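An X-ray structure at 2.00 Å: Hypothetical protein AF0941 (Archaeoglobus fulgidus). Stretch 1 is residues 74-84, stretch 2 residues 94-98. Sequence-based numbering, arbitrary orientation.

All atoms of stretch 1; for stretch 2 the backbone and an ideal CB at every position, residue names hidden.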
# COMPACT_ATOMS: atom_id res chain seq x y z
N GLN B 74 5.79 4.73 6.08
CA GLN B 74 5.79 5.34 4.76
C GLN B 74 5.31 6.77 4.75
O GLN B 74 5.63 7.51 3.83
CB GLN B 74 4.91 4.56 3.77
CG GLN B 74 5.44 3.23 3.28
CD GLN B 74 6.75 3.37 2.51
OE1 GLN B 74 6.83 4.11 1.51
NE2 GLN B 74 7.78 2.67 2.97
N LEU B 75 4.45 7.14 5.70
CA LEU B 75 3.86 8.50 5.65
C LEU B 75 4.91 9.63 5.61
O LEU B 75 4.81 10.55 4.79
CB LEU B 75 2.81 8.68 6.76
CG LEU B 75 2.23 10.09 7.01
CD1 LEU B 75 1.34 10.54 5.85
CD2 LEU B 75 1.44 10.13 8.33
N SER B 76 5.96 9.58 6.45
CA SER B 76 7.02 10.64 6.35
C SER B 76 7.72 10.70 4.99
O SER B 76 8.05 11.77 4.50
CB SER B 76 8.10 10.51 7.45
OG SER B 76 8.75 9.24 7.35
N ILE B 77 7.92 9.55 4.37
CA ILE B 77 8.58 9.49 3.07
C ILE B 77 7.73 10.11 1.96
O ILE B 77 8.23 10.86 1.07
CB ILE B 77 8.86 8.05 2.66
CG1 ILE B 77 9.98 7.44 3.51
CG2 ILE B 77 9.24 8.00 1.19
CD1 ILE B 77 9.57 6.45 4.54
N HIS B 78 6.45 9.76 1.98
CA HIS B 78 5.54 10.29 1.01
C HIS B 78 5.29 11.75 1.23
O HIS B 78 5.07 12.49 0.28
CB HIS B 78 4.25 9.46 1.00
CG HIS B 78 4.42 8.14 0.33
ND1 HIS B 78 3.52 7.11 0.48
CD2 HIS B 78 5.38 7.68 -0.51
CE1 HIS B 78 3.93 6.06 -0.22
NE2 HIS B 78 5.05 6.38 -0.83
N PHE B 79 5.31 12.19 2.48
CA PHE B 79 5.24 13.63 2.79
C PHE B 79 6.37 14.39 2.07
O PHE B 79 6.13 15.36 1.36
CB PHE B 79 5.36 13.83 4.28
CG PHE B 79 5.08 15.24 4.76
CD1 PHE B 79 3.84 15.56 5.30
CD2 PHE B 79 6.08 16.22 4.72
CE1 PHE B 79 3.56 16.85 5.77
CE2 PHE B 79 5.83 17.53 5.21
CZ PHE B 79 4.57 17.84 5.72
N GLU B 80 7.59 13.89 2.22
CA GLU B 80 8.79 14.49 1.68
C GLU B 80 8.86 14.38 0.17
O GLU B 80 9.17 15.35 -0.50
CB GLU B 80 10.01 13.84 2.33
CG GLU B 80 10.10 14.14 3.83
CD GLU B 80 10.16 15.63 4.14
OE1 GLU B 80 10.77 16.40 3.34
OE2 GLU B 80 9.63 16.01 5.22
N ARG B 81 8.56 13.20 -0.36
CA ARG B 81 8.31 13.04 -1.79
C ARG B 81 7.46 14.17 -2.37
O ARG B 81 7.79 14.75 -3.41
CB ARG B 81 7.60 11.70 -2.04
CG ARG B 81 8.00 10.92 -3.28
CD ARG B 81 7.72 11.69 -4.59
NE ARG B 81 7.73 10.83 -5.78
CZ ARG B 81 8.05 11.25 -7.00
NH1 ARG B 81 8.41 12.51 -7.20
NH2 ARG B 81 8.02 10.39 -8.02
N LEU B 82 6.36 14.49 -1.70
CA LEU B 82 5.36 15.37 -2.27
C LEU B 82 5.78 16.84 -2.24
O LEU B 82 5.48 17.58 -3.19
CB LEU B 82 4.01 15.16 -1.58
CG LEU B 82 2.80 15.88 -2.17
CD1 LEU B 82 2.69 15.62 -3.71
CD2 LEU B 82 1.54 15.45 -1.43
N LYS B 83 6.43 17.24 -1.14
CA LYS B 83 7.22 18.47 -1.01
C LYS B 83 8.22 18.60 -2.15
O LYS B 83 8.27 19.62 -2.84
CB LYS B 83 7.97 18.44 0.32
CG LYS B 83 7.17 18.93 1.51
CD LYS B 83 8.05 19.21 2.73
CE LYS B 83 8.68 20.57 2.65
NZ LYS B 83 9.21 21.00 3.95
N GLU B 84 9.01 17.55 -2.35
CA GLU B 84 10.05 17.52 -3.36
C GLU B 84 9.42 17.60 -4.73
O GLU B 84 9.97 18.27 -5.62
CB GLU B 84 10.93 16.26 -3.16
CG GLU B 84 11.43 15.49 -4.40
CD GLU B 84 11.56 13.95 -4.13
OE1 GLU B 84 11.80 13.16 -5.07
OE2 GLU B 84 11.38 13.53 -2.95
N UNK B 94 5.88 25.16 2.50
CA UNK B 94 6.54 25.59 3.73
C UNK B 94 5.77 24.96 4.87
O UNK B 94 5.27 25.66 5.76
CB UNK B 94 6.59 27.11 3.86
N UNK B 95 5.66 23.63 4.80
CA UNK B 95 5.00 22.80 5.83
C UNK B 95 5.95 21.66 6.17
O UNK B 95 6.76 21.24 5.33
CB UNK B 95 3.65 22.27 5.35
N UNK B 96 5.83 21.15 7.39
CA UNK B 96 6.54 19.94 7.84
C UNK B 96 5.63 19.05 8.72
O UNK B 96 4.55 19.47 9.16
CB UNK B 96 7.80 20.33 8.62
N UNK B 97 6.06 17.81 8.95
CA UNK B 97 5.23 16.82 9.64
C UNK B 97 5.93 16.45 10.94
O UNK B 97 7.01 15.88 10.91
CB UNK B 97 4.99 15.58 8.77
N UNK B 98 5.32 16.78 12.07
CA UNK B 98 5.90 16.44 13.38
C UNK B 98 5.98 14.91 13.61
O UNK B 98 4.98 14.22 13.45
CB UNK B 98 5.07 17.09 14.49

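Stretch 1 presents a helix, 75-84, whose i to i+4 backbone bonds (F79 N to L75 O is 2.9 Å, K83 N to F79 O 3.1 Å) place L75, F79 and K83 along one flank.

At position 94 CA-to-CB points away, and the ideal CB has no atom of stretch 1 within 5.5 Å. Any polar or charged residue would suit. The residue is E94, which makes no direct contact with the helix.

Position 95 is extended (-131/153), with CA-to-CB directed sideways and the ideal CB 4.5 Å from F79 CZ. The decisive feature is the backbone: K83 NZ donates a hydrogen bond to the carbonyl O of position 95 at 2.8 Å, and F79 CE2 lies 3.8 Å from the same O, which sits at the ring edge, near its plane. Because the main chain supplies the acceptor, the bond places little demand on the side chain; an aliphatic residue, or a long one with an aliphatic stem, would fit beside the ring. It is K95: its CB lies near the ring while the end of the chain leads away, and its NZ is hydrogen-bonded elsewhere in the structure.

Position 96, also extended (-140/166), turns CA-to-CB away. Its ideal CB is 4.8 Å from F79 CE2 and 4.9 Å from K83 NZ, so an acidic or neutral polar residue is plausible, though the outward direction admits almost any hydrophilic chain. The deposited K96 instead forms a salt bridge within its own stretch, NZ to OD1 of residue 98 at 3.0 Å. Its backbone stays close to the helix, with C 3.4 Å from F79 CZ.

Position 97 (-117/114) points toward stretch 1, its ideal CB 3.6 Å from F79 CE1 and over the ring face. Beyond it lie L75 and the backbone of S76, favouring a medium-sized apolar residue such as leucine, isoleucine or methionine. L97 takes the t, p rotamer. Its CB stands 3.6 Å from the F79 ring centroid, 14° off the normal, a CH-pi contact, and CD2 reaches to 4.0 Å from L75 CG and 4.1 Å from S76 CA. A water accepts from L97 N (2.9 Å) and donates to E80 OE2 (2.9 Å), linking the backbone here to the helix.

Position 98 is out of reach of stretch 1. Lying at the N-cap before a helix, it would suit Asp, Ser, Thr or Asn; it is D98, whose side chain makes no capping bond but pairs with K96.

Stretch 2 94-98: EKKLD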
# COMPACT_ATOMS: atom_id res chain seq x y z
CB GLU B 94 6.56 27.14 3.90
CG GLU B 94 7.22 27.91 2.73
CD GLU B 94 8.69 27.56 2.56
OE1 GLU B 94 9.37 27.33 3.58
OE2 GLU B 94 9.17 27.52 1.41
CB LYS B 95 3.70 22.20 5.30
CG LYS B 95 2.62 23.19 4.88
CD LYS B 95 1.31 22.67 5.36
CE LYS B 95 0.11 23.39 4.80
NZ LYS B 95 0.32 24.83 4.51
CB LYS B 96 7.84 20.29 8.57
CG LYS B 96 7.72 21.54 9.42
CD LYS B 96 9.02 21.90 10.16
CE LYS B 96 9.27 20.93 11.37
NZ LYS B 96 8.06 20.67 12.28
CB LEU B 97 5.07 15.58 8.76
CG LEU B 97 4.28 14.33 9.19
CD1 LEU B 97 2.82 14.61 9.58
CD2 LEU B 97 4.36 13.27 8.10
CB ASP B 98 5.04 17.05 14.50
CG ASP B 98 5.14 18.55 14.55
OD1 ASP B 98 6.15 19.08 14.02
OD2 ASP B 98 4.23 19.20 15.13
O HOH W 1 8.51 17.23 7.54
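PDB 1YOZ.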